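Local coordinates for protein putative ABC transporter (PDB 4PE6) that probably binds a carbohydrate-like solute for uptake by an ABC transporter and holds a four-carbon sugar acid in its cleft, at residues I28-R33 against R153-S158; T35-F40 against V58-G63; A182-M187 against L198-S203. All blocks are in the same frame, centred on the assembly; numbering follows the deposited sequence. Where two conformers were deposited one is given.

Overall arrangement
Contact 1 lies at the bound trihydroxybutanoic acid, where one lobe of this two-lobed binding protein meets the other, and the remaining contacts are packing within the lobes. Contact 2 continues along helix 31-49, with its centre about 11 Å from that of contact 1; Ile28 CB packs against Asn60 CG at 3.8 Å, and the side chain of Ile37 is about 10 Å from the ligand. Contact 3, in the other lobe, has its centre about 17 Å from that of contact 1; the two are joined where Arg153 N probably bonds to Val184 O at 2.8 Å. Contacts 2 and 3 do not touch, their centres standing about 27 Å apart near the two outermost strands, 55-60 and 178-185.

Contact 1 (I28-R33 against R153-S158); sequences IGNGWR and RGVVGS. With LTH ((2R,3S)-2,3,4-trihydroxybutanoic acid), chain C.
Val155 meets Asn30 and Arg33 by its two methyls, CG2 lying 3.9 Å from Asn30 ND2 and CG1 4.0 Å from Arg33 NH2. This direct touch is thin; the bound (2R,3S)-2,3,4-trihydroxybutanoic acid supplies most of what joins the segments. Its carboxylate atom O is gripped twice, by Asn30 ND2 along an almost straight N-H...O line (177°) and by Arg33 NE at 3.0 Å. Arg33 NE is shared, donating also to the ligand hydroxyl O2, to which NH2 adds a weak bond. Next to Arg33, Trp32 lays one ring face against the ligand, with C2 standing 3.5 Å above the indole plane and offset toward the rim. A water extends the network to the second segment, donating to Ser158 OG at 2.7 Å and bonding to ligand O3.

Behind this shell, several of the polar groups have second partners. The Arg33 chain bends at its second torsion (chi2 -71°), which brings the guanidinium edge to the carboxylate, while NH1 goes to Asn25. Asn30 is the N-cap of the helix that follows: its OD1 accepts from Arg33 N at 2.8 Å, leaving ND2 for the ligand and for Met187 O. Trp32 NE1 is tied to Ser259 O. In the second segment a type II turn runs from Val155 to Ser158, and Val155 O accepts from both Ser158 N and Ser158 OG.

The arrangement is consistent with type I periplasmic binding proteins, in which the ligand sits in a cleft between two alpha/beta lobes. Residues 28-33 lead from strand 20-25 into helix 31-49, and residues 153-158 link strand 147-153 to helix 159-173, which Ser158 caps.

Contact 2 (T35-F40 against V58-G63); sequences TMIAKF and VVNAPG
Helix 35-40 runs nearly antiparallel to strand 58-60, at 169° between their directions with axes 10.7 Å apart, and Ile37 and Val58 bring their CA atoms closest. The two side chains reach for each other tip to tip, Ile37 CD1 standing 3.8 Å from Val58 CG1. Val58 sends its other methyl to a different partner: CG2 packs against the Phe40 ring at CD2, 3.7 Å away, the two side chains running alongside with opposite headings. With CG trans to the backbone N (chi1 172°), the Phe40 ring lies beside the valine. Val58 thereby touches Ile37 and Phe40, about one turn apart on the helix. Asn60 extends the patch toward the end of the strand, where its OD1 lies 3.9 Å from Ile37 CD1 as the chains pass. That oxygen has its polar partner in Asn25 ND2, so the contact with the isoleucine is simple packing.

Ile37 also leans on Leu23 and Ile28, and an alanine here would probably leave a gap between helix and strand, with Val58 CG1 losing its methyl partner and Asn60 OD1 its packing neighbour. Phe40 reaches on to Leu23 and to Leu86 of strand 84-88. This is helix-on-strand packing within a beta-alpha-beta crossover, in which helix 31-49 connects the parallel neighbours 20-25 and 55-60 and packs on one face of the Rossmann-like sheet of its lobe.

Contact 3 (A182-M187 against L198-S203); sequences ATVTGM and LGVLPS
Strand 178-185 and helix 190-200 form a beta-alpha unit at the edge of a lobe, and here Ala182 and Val184, alternate residues in the closing half of the strand, pack against Val200 of helix 190-200. Both are apolar touches with one branch of Val200 each. Val200 CG2 lies 4.0 Å from Ala182 CB, and CG1 lies 4.2 Å from Val184 CG1, where the valines pass side by side, pointing opposite ways. The torsion of Val200 (chi1 -56°) sets CG2 between its own backbone N and carbonyl carbon, and in that setting the two methyls spread so that each meets one of the two alternate strand residues on the face turned to the helix; Thr183, in between, points away. The contact is small, burying 96 Å² in all, and it lies toward the surface.

Past Val200 the chain tightens into a short 3-10 segment, 201-203. Its far end is tied back to the contact residue: Val200 O accepts from Ser203 N at 2.9 Å and from Ser203 OG at 2.8 Å, the hydroxyl approaching 16° out of the carbonyl plane.

Val200 rests as well on Ile150, and Val184 on Val152, both of strand 147-153, whose Val151 is paired by backbone bonds with Ala182 and Val184. Leu198 and Leu201 meanwhile pack on helix 216-226; the segment 198-203 thus touches that helix as well as the edge strand 178-185 and its neighbour 147-153.

Contact 1 (I28-R33 against R153-S158)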
loop_
_atom_site.group_PDB
_atom_site.type_symbol
_atom_site.label_atom_id
_atom_site.label_comp_id
_atom_site.label_asym_id
_atom_site.label_seq_id
_atom_site.Cartn_x
_atom_site.Cartn_y
_atom_site.Cartn_z
ATOM N N ILE A 28 5.948 1.834 9.490
ATOM C CA ILE A 28 6.546 0.529 9.235
ATOM C C ILE A 28 5.795 -0.622 9.930
ATOM O O ILE A 28 6.144 -1.808 9.750
ATOM C CB ILE A 28 8.054 0.540 9.606
ATOM C CG1 ILE A 28 8.764 -0.734 9.122
ATOM C CG2 ILE A 28 8.252 0.748 11.102
ATOM C CD1 ILE A 28 8.572 -1.024 7.648
ATOM N N GLY A 29 4.733 -0.286 10.659
ATOM C CA GLY A 29 3.996 -1.254 11.483
ATOM C C GLY A 29 2.959 -2.124 10.789
ATOM O O GLY A 29 1.900 -2.377 11.351
ATOM N N ASN A 30 3.234 -2.544 9.560
ATOM C CA ASN A 30 2.442 -3.566 8.903
ATOM C C ASN A 30 3.303 -4.289 7.873
ATOM O O ASN A 30 4.367 -3.801 7.465
ATOM C CB ASN A 30 1.107 -3.016 8.325
ATOM C CG ASN A 30 1.287 -2.246 7.009
ATOM O OD1 ASN A 30 2.069 -2.635 6.145
ATOM N ND2 ASN A 30 0.526 -1.161 6.843
ATOM N N GLY A 31 2.866 -5.478 7.479
ATOM C CA GLY A 31 3.679 -6.361 6.648
ATOM C C GLY A 31 3.836 -5.825 5.229
ATOM O O GLY A 31 4.835 -6.103 4.567
ATOM N N TRP A 32 2.839 -5.046 4.769
ATOM C CA TRP A 32 2.894 -4.453 3.429
ATOM C C TRP A 32 4.098 -3.501 3.368
ATOM O O TRP A 32 4.883 -3.518 2.418
ATOM C CB TRP A 32 1.553 -3.746 3.109
ATOM C CG TRP A 32 1.444 -3.170 1.716
ATOM C CD1 TRP A 32 0.795 -3.719 0.661
ATOM C CD2 TRP A 32 1.968 -1.908 1.251
ATOM N NE1 TRP A 32 0.922 -2.910 -0.448
ATOM C CE2 TRP A 32 1.611 -1.784 -0.106
ATOM C CE3 TRP A 32 2.716 -0.889 1.844
ATOM C CZ2 TRP A 32 1.973 -0.687 -0.876
ATOM C CZ3 TRP A 32 3.068 0.196 1.103
ATOM C CH2 TRP A 32 2.682 0.309 -0.257
ATOM N N ARG A 33 4.257 -2.686 4.408
ATOM C CA ARG A 33 5.341 -1.715 4.464
ATOM C C ARG A 33 6.693 -2.409 4.580
ATOM O O ARG A 33 7.691 -1.926 4.064
ATOM C CB ARG A 33 5.146 -0.758 5.629
ATOM C CG ARG A 33 3.987 0.214 5.484
ATOM C CD ARG A 33 4.225 1.311 4.434
ATOM N NE ARG A 33 3.049 2.171 4.393
ATOM C CZ ARG A 33 3.000 3.466 4.744
ATOM N NH1 ARG A 33 4.061 4.128 5.108
ATOM N NH2 ARG A 33 1.846 4.104 4.706
ATOM N N ARG A 153 -10.463 0.532 9.162
ATOM C CA ARG A 153 -9.665 1.521 8.475
ATOM C C ARG A 153 -8.189 1.142 8.400
ATOM O O ARG A 153 -7.655 0.364 9.224
ATOM C CB ARG A 153 -9.826 2.879 9.140
ATOM C CG ARG A 153 -11.257 3.381 9.075
ATOM C CD ARG A 153 -11.444 4.765 9.688
ATOM N NE ARG A 153 -10.695 5.782 8.968
ATOM C CZ ARG A 153 -10.851 7.100 9.150
ATOM N NH1 ARG A 153 -11.701 7.558 10.041
ATOM N NH2 ARG A 153 -10.136 7.963 8.456
ATOM N N GLY A 154 -7.531 1.721 7.406
ATOM C CA GLY A 154 -6.120 1.449 7.145
ATOM C C GLY A 154 -5.154 2.314 7.929
ATOM O O GLY A 154 -5.291 2.462 9.154
ATOM N N VAL A 155 -4.158 2.855 7.231
ATOM C CA VAL A 155 -3.118 3.666 7.851
ATOM C C VAL A 155 -3.667 5.066 8.119
ATOM O O VAL A 155 -3.359 6.021 7.397
ATOM C CB VAL A 155 -1.822 3.668 7.018
ATOM C CG1 VAL A 155 -0.702 4.414 7.710
ATOM C CG2 VAL A 155 -1.364 2.212 6.794
ATOM N N VAL A 156 -4.446 5.165 9.203
ATOM C CA VAL A 156 -5.132 6.425 9.586
ATOM C C VAL A 156 -4.114 7.534 9.791
ATOM O O VAL A 156 -3.085 7.349 10.444
ATOM C CB VAL A 156 -6.031 6.231 10.834
ATOM C CG1 VAL A 156 -6.583 7.560 11.370
ATOM C CG2 VAL A 156 -7.191 5.281 10.511
ATOM N N GLY A 157 -4.415 8.706 9.258
ATOM C CA GLY A 157 -3.488 9.833 9.262
ATOM C C GLY A 157 -2.857 10.027 7.892
ATOM O O GLY A 157 -2.555 11.159 7.503
ATOM N N SER A 158 -2.672 8.934 7.138
ATOM C CA SER A 158 -2.111 9.040 5.783
ATOM C C SER A 158 -3.140 9.532 4.730
ATOM O O SER A 158 -4.353 9.414 4.903
ATOM C CB SER A 158 -1.481 7.714 5.334
ATOM O OG SER A 158 -2.473 6.747 5.036
HETATM O O1 LTH C . -0.914 -0.847 3.350
HETATM C C1 LTH C . -0.166 0.195 3.439
HETATM O O LTH C . 0.610 0.465 4.381
HETATM C C2 LTH C . -0.135 1.175 2.241
HETATM O O2 LTH C . 0.712 2.317 2.524
HETATM C C3 LTH C . -1.514 1.703 1.906
HETATM O O3 LTH C . -2.064 2.372 3.040
HETATM C C4 LTH C . -1.392 2.718 0.752
HETATM O O4 LTH C . -0.934 1.963 -0.400
HETATM O O HOH W 1 -1.035 4.952 3.559
#

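Contact 2 (T35-F40 against V58-G63)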
loop_
_atom_site.group_PDB
_atom_site.type_symbol
_atom_site.label_atom_id
_atom_site.label_comp_id
_atom_site.label_asym_id
_atom_site.label_seq_id
_atom_site.Cartn_x
_atom_site.Cartn_y
_atom_site.Cartn_z
ATOM N N THR A 35 7.366 -5.374 3.218
ATOM C CA THR A 35 7.680 -5.852 1.885
ATOM C C THR A 35 8.147 -4.671 1.021
ATOM O O THR A 35 9.097 -4.791 0.233
ATOM C CB THR A 35 6.488 -6.575 1.245
ATOM O OG1 THR A 35 6.237 -7.793 1.951
ATOM C CG2 THR A 35 6.779 -6.904 -0.217
HETATM N N MSE A 36 7.503 -3.520 1.186
HETATM C CA MSE A 36 7.873 -2.337 0.409
HETATM C C MSE A 36 9.318 -1.971 0.633
HETATM O O MSE A 36 10.034 -1.664 -0.315
HETATM C CB MSE A 36 6.919 -1.201 0.786
HETATM C CG MSE A 36 7.489 0.112 0.310
HETATM SE SE MSE A 36 6.443 1.539 1.155
HETATM C CE MSE A 36 7.700 1.728 2.649
ATOM N N ILE A 37 9.763 -2.013 1.887
ATOM C CA ILE A 37 11.172 -1.751 2.225
ATOM C C ILE A 37 12.105 -2.838 1.678
ATOM O O ILE A 37 13.133 -2.536 1.060
ATOM C CB ILE A 37 11.356 -1.579 3.755
ATOM C CG1 ILE A 37 10.626 -0.295 4.214
ATOM C CG2 ILE A 37 12.831 -1.562 4.155
ATOM C CD1 ILE A 37 11.107 0.979 3.558
ATOM N N ALA A 38 11.716 -4.084 1.878
ATOM C CA ALA A 38 12.525 -5.211 1.418
ATOM C C ALA A 38 12.755 -5.155 -0.106
ATOM O O ALA A 38 13.883 -5.301 -0.561
ATOM C CB ALA A 38 11.899 -6.515 1.866
ATOM N N LYS A 39 11.715 -4.886 -0.895
ATOM C CA LYS A 39 11.869 -4.788 -2.344
ATOM C C LYS A 39 12.770 -3.617 -2.744
ATOM O O LYS A 39 13.595 -3.766 -3.640
ATOM C CB LYS A 39 10.506 -4.661 -3.035
ATOM C CG LYS A 39 9.580 -5.841 -2.832
ATOM C CD LYS A 39 10.115 -7.104 -3.492
ATOM C CE LYS A 39 9.286 -8.314 -3.098
ATOM N NZ LYS A 39 9.443 -9.385 -4.108
ATOM N N PHE A 40 12.620 -2.459 -2.080
ATOM C CA PHE A 40 13.510 -1.337 -2.306
ATOM C C PHE A 40 14.952 -1.695 -2.005
ATOM O O PHE A 40 15.845 -1.371 -2.773
ATOM C CB PHE A 40 13.143 -0.113 -1.438
ATOM C CG PHE A 40 14.166 0.993 -1.523
ATOM C CD1 PHE A 40 14.204 1.834 -2.635
ATOM C CD2 PHE A 40 15.114 1.163 -0.530
ATOM C CE1 PHE A 40 15.144 2.850 -2.721
ATOM C CE2 PHE A 40 16.063 2.163 -0.612
ATOM C CZ PHE A 40 16.080 3.004 -1.724
ATOM N N VAL A 58 17.626 3.638 4.278
ATOM C CA VAL A 58 16.231 3.600 4.690
ATOM C C VAL A 58 16.052 4.092 6.124
ATOM O O VAL A 58 16.725 3.626 7.059
ATOM C CB VAL A 58 15.682 2.167 4.590
ATOM C CG1 VAL A 58 14.294 2.064 5.219
ATOM C CG2 VAL A 58 15.646 1.744 3.136
ATOM N N VAL A 59 15.127 5.020 6.313
ATOM C CA VAL A 59 14.766 5.406 7.663
ATOM C C VAL A 59 13.264 5.320 7.859
ATOM O O VAL A 59 12.509 5.890 7.072
ATOM C CB VAL A 59 15.293 6.798 8.000
ATOM C CG1 VAL A 59 14.878 7.175 9.406
ATOM C CG2 VAL A 59 16.825 6.825 7.870
ATOM N N ASN A 60 12.846 4.586 8.892
ATOM C CA ASN A 60 11.423 4.426 9.223
ATOM C C ASN A 60 11.064 5.248 10.446
ATOM O O ASN A 60 11.751 5.186 11.475
ATOM C CB ASN A 60 11.079 2.962 9.536
ATOM C CG ASN A 60 11.326 2.029 8.363
ATOM O OD1 ASN A 60 10.774 2.201 7.267
ATOM N ND2 ASN A 60 12.147 0.995 8.604
ATOM N N ALA A 61 9.970 5.998 10.354
ATOM C CA ALA A 61 9.415 6.668 11.532
ATOM C C ALA A 61 8.629 5.644 12.391
ATOM O O ALA A 61 7.779 4.941 11.874
ATOM C CB ALA A 61 8.519 7.824 11.105
ATOM N N PRO A 62 8.941 5.527 13.700
ATOM C CA PRO A 62 8.190 4.571 14.516
ATOM C C PRO A 62 6.827 5.112 14.941
ATOM O O PRO A 62 6.534 6.281 14.739
ATOM C CB PRO A 62 9.094 4.369 15.744
ATOM C CG PRO A 62 9.842 5.645 15.855
ATOM C CD PRO A 62 10.071 6.108 14.446
ATOM N N GLY A 63 5.999 4.267 15.527
ATOM C CA GLY A 63 4.728 4.737 16.068
ATOM C C GLY A 63 3.626 4.720 15.040
ATOM O O GLY A 63 3.823 4.257 13.929
#

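Contact 3 (A182-M187 against L198-S203)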
loop_
_atom_site.group_PDB
_atom_site.type_symbol
_atom_site.label_atom_id
_atom_site.label_comp_id
_atom_site.label_asym_id
_atom_site.label_seq_id
_atom_site.Cartn_x
_atom_site.Cartn_y
_atom_site.Cartn_z
ATOM N N ALA A 182 -19.888 -1.533 13.279
ATOM C CA ALA A 182 -18.717 -0.982 13.950
ATOM C C ALA A 182 -17.689 -0.461 12.948
ATOM O O ALA A 182 -17.545 -1.001 11.840
ATOM C CB ALA A 182 -18.079 -2.027 14.862
ATOM N N THR A 183 -17.017 0.620 13.325
ATOM C CA THR A 183 -15.834 1.085 12.631
ATOM C C THR A 183 -14.633 1.082 13.583
ATOM O O THR A 183 -14.685 1.631 14.695
ATOM C CB THR A 183 -16.047 2.489 12.056
ATOM O OG1 THR A 183 -17.286 2.500 11.324
ATOM C CG2 THR A 183 -14.895 2.892 11.128
ATOM N N VAL A 184 -13.547 0.488 13.120
ATOM C CA VAL A 184 -12.318 0.436 13.874
ATOM C C VAL A 184 -11.107 0.755 13.003
ATOM O O VAL A 184 -11.229 0.863 11.787
ATOM C CB VAL A 184 -12.153 -0.926 14.558
ATOM C CG1 VAL A 184 -13.333 -1.160 15.479
ATOM C CG2 VAL A 184 -12.010 -2.062 13.544
ATOM N N THR A 185 -9.952 0.916 13.641
ATOM C CA THR A 185 -8.682 1.137 12.943
ATOM C C THR A 185 -7.803 -0.116 13.002
ATOM O O THR A 185 -7.509 -0.639 14.086
ATOM C CB THR A 185 -7.893 2.284 13.555
ATOM O OG1 THR A 185 -8.617 3.510 13.414
ATOM C CG2 THR A 185 -6.512 2.414 12.892
ATOM N N GLY A 186 -7.350 -0.556 11.840
ATOM C CA GLY A 186 -6.488 -1.726 11.719
ATOM C C GLY A 186 -5.056 -1.440 11.289
ATOM O O GLY A 186 -4.206 -2.309 11.439
HETATM N N MSE A 187 -4.782 -0.251 10.733
HETATM C CA MSE A 187 -3.437 0.096 10.205
HETATM C C MSE A 187 -2.943 -0.852 9.095
HETATM O O MSE A 187 -1.750 -0.972 8.871
HETATM C CB MSE A 187 -2.381 0.208 11.333
HETATM C CG MSE A 187 -2.792 1.080 12.518
HETATM SE SE MSE A 187 -3.062 2.979 12.031
HETATM C CE MSE A 187 -1.214 3.510 11.676
ATOM N N LEU A 198 -11.888 -8.134 17.508
ATOM C CA LEU A 198 -12.183 -9.003 18.652
ATOM C C LEU A 198 -12.858 -8.197 19.754
ATOM O O LEU A 198 -13.793 -8.677 20.416
ATOM C CB LEU A 198 -10.894 -9.628 19.202
ATOM C CG LEU A 198 -11.050 -10.521 20.426
ATOM C CD1 LEU A 198 -11.879 -11.740 20.055
ATOM C CD2 LEU A 198 -9.685 -10.910 21.000
ATOM N N GLY A 199 -12.368 -6.976 19.931
ATOM C CA GLY A 199 -12.891 -6.035 20.905
ATOM C C GLY A 199 -14.368 -5.741 20.763
ATOM O O GLY A 199 -15.057 -5.613 21.777
ATOM N N VAL A 200 -14.875 -5.660 19.533
ATOM C CA VAL A 200 -16.281 -5.282 19.326
ATOM C C VAL A 200 -17.254 -6.432 19.083
ATOM O O VAL A 200 -18.460 -6.240 19.197
ATOM C CB VAL A 200 -16.449 -4.251 18.179
ATOM C CG1 VAL A 200 -15.607 -3.014 18.439
ATOM C CG2 VAL A 200 -16.123 -4.864 16.815
ATOM N N LEU A 201 -16.753 -7.610 18.733
ATOM C CA LEU A 201 -17.624 -8.739 18.396
ATOM C C LEU A 201 -18.688 -9.062 19.447
ATOM O O LEU A 201 -19.854 -9.229 19.096
ATOM C CB LEU A 201 -16.805 -10.000 18.056
ATOM C CG LEU A 201 -16.138 -9.985 16.681
ATOM C CD1 LEU A 201 -15.346 -11.265 16.432
ATOM C CD2 LEU A 201 -17.141 -9.751 15.555
ATOM N N PRO A 202 -18.313 -9.120 20.740
ATOM C CA PRO A 202 -19.365 -9.421 21.727
ATOM C C PRO A 202 -20.529 -8.406 21.739
ATOM O O PRO A 202 -21.637 -8.756 22.125
ATOM C CB PRO A 202 -18.610 -9.401 23.069
ATOM C CG PRO A 202 -17.175 -9.618 22.716
ATOM C CD PRO A 202 -16.995 -8.945 21.376
ATOM N N SER A 203 -20.288 -7.174 21.298
ATOM C CA SER A 203 -21.313 -6.133 21.374
ATOM C C SER A 203 -22.160 -5.993 20.112
ATOM O O SER A 203 -23.078 -5.182 20.101
ATOM C CB SER A 203 -20.668 -4.783 21.682
ATOM O OG SER A 203 -19.946 -4.315 20.558
#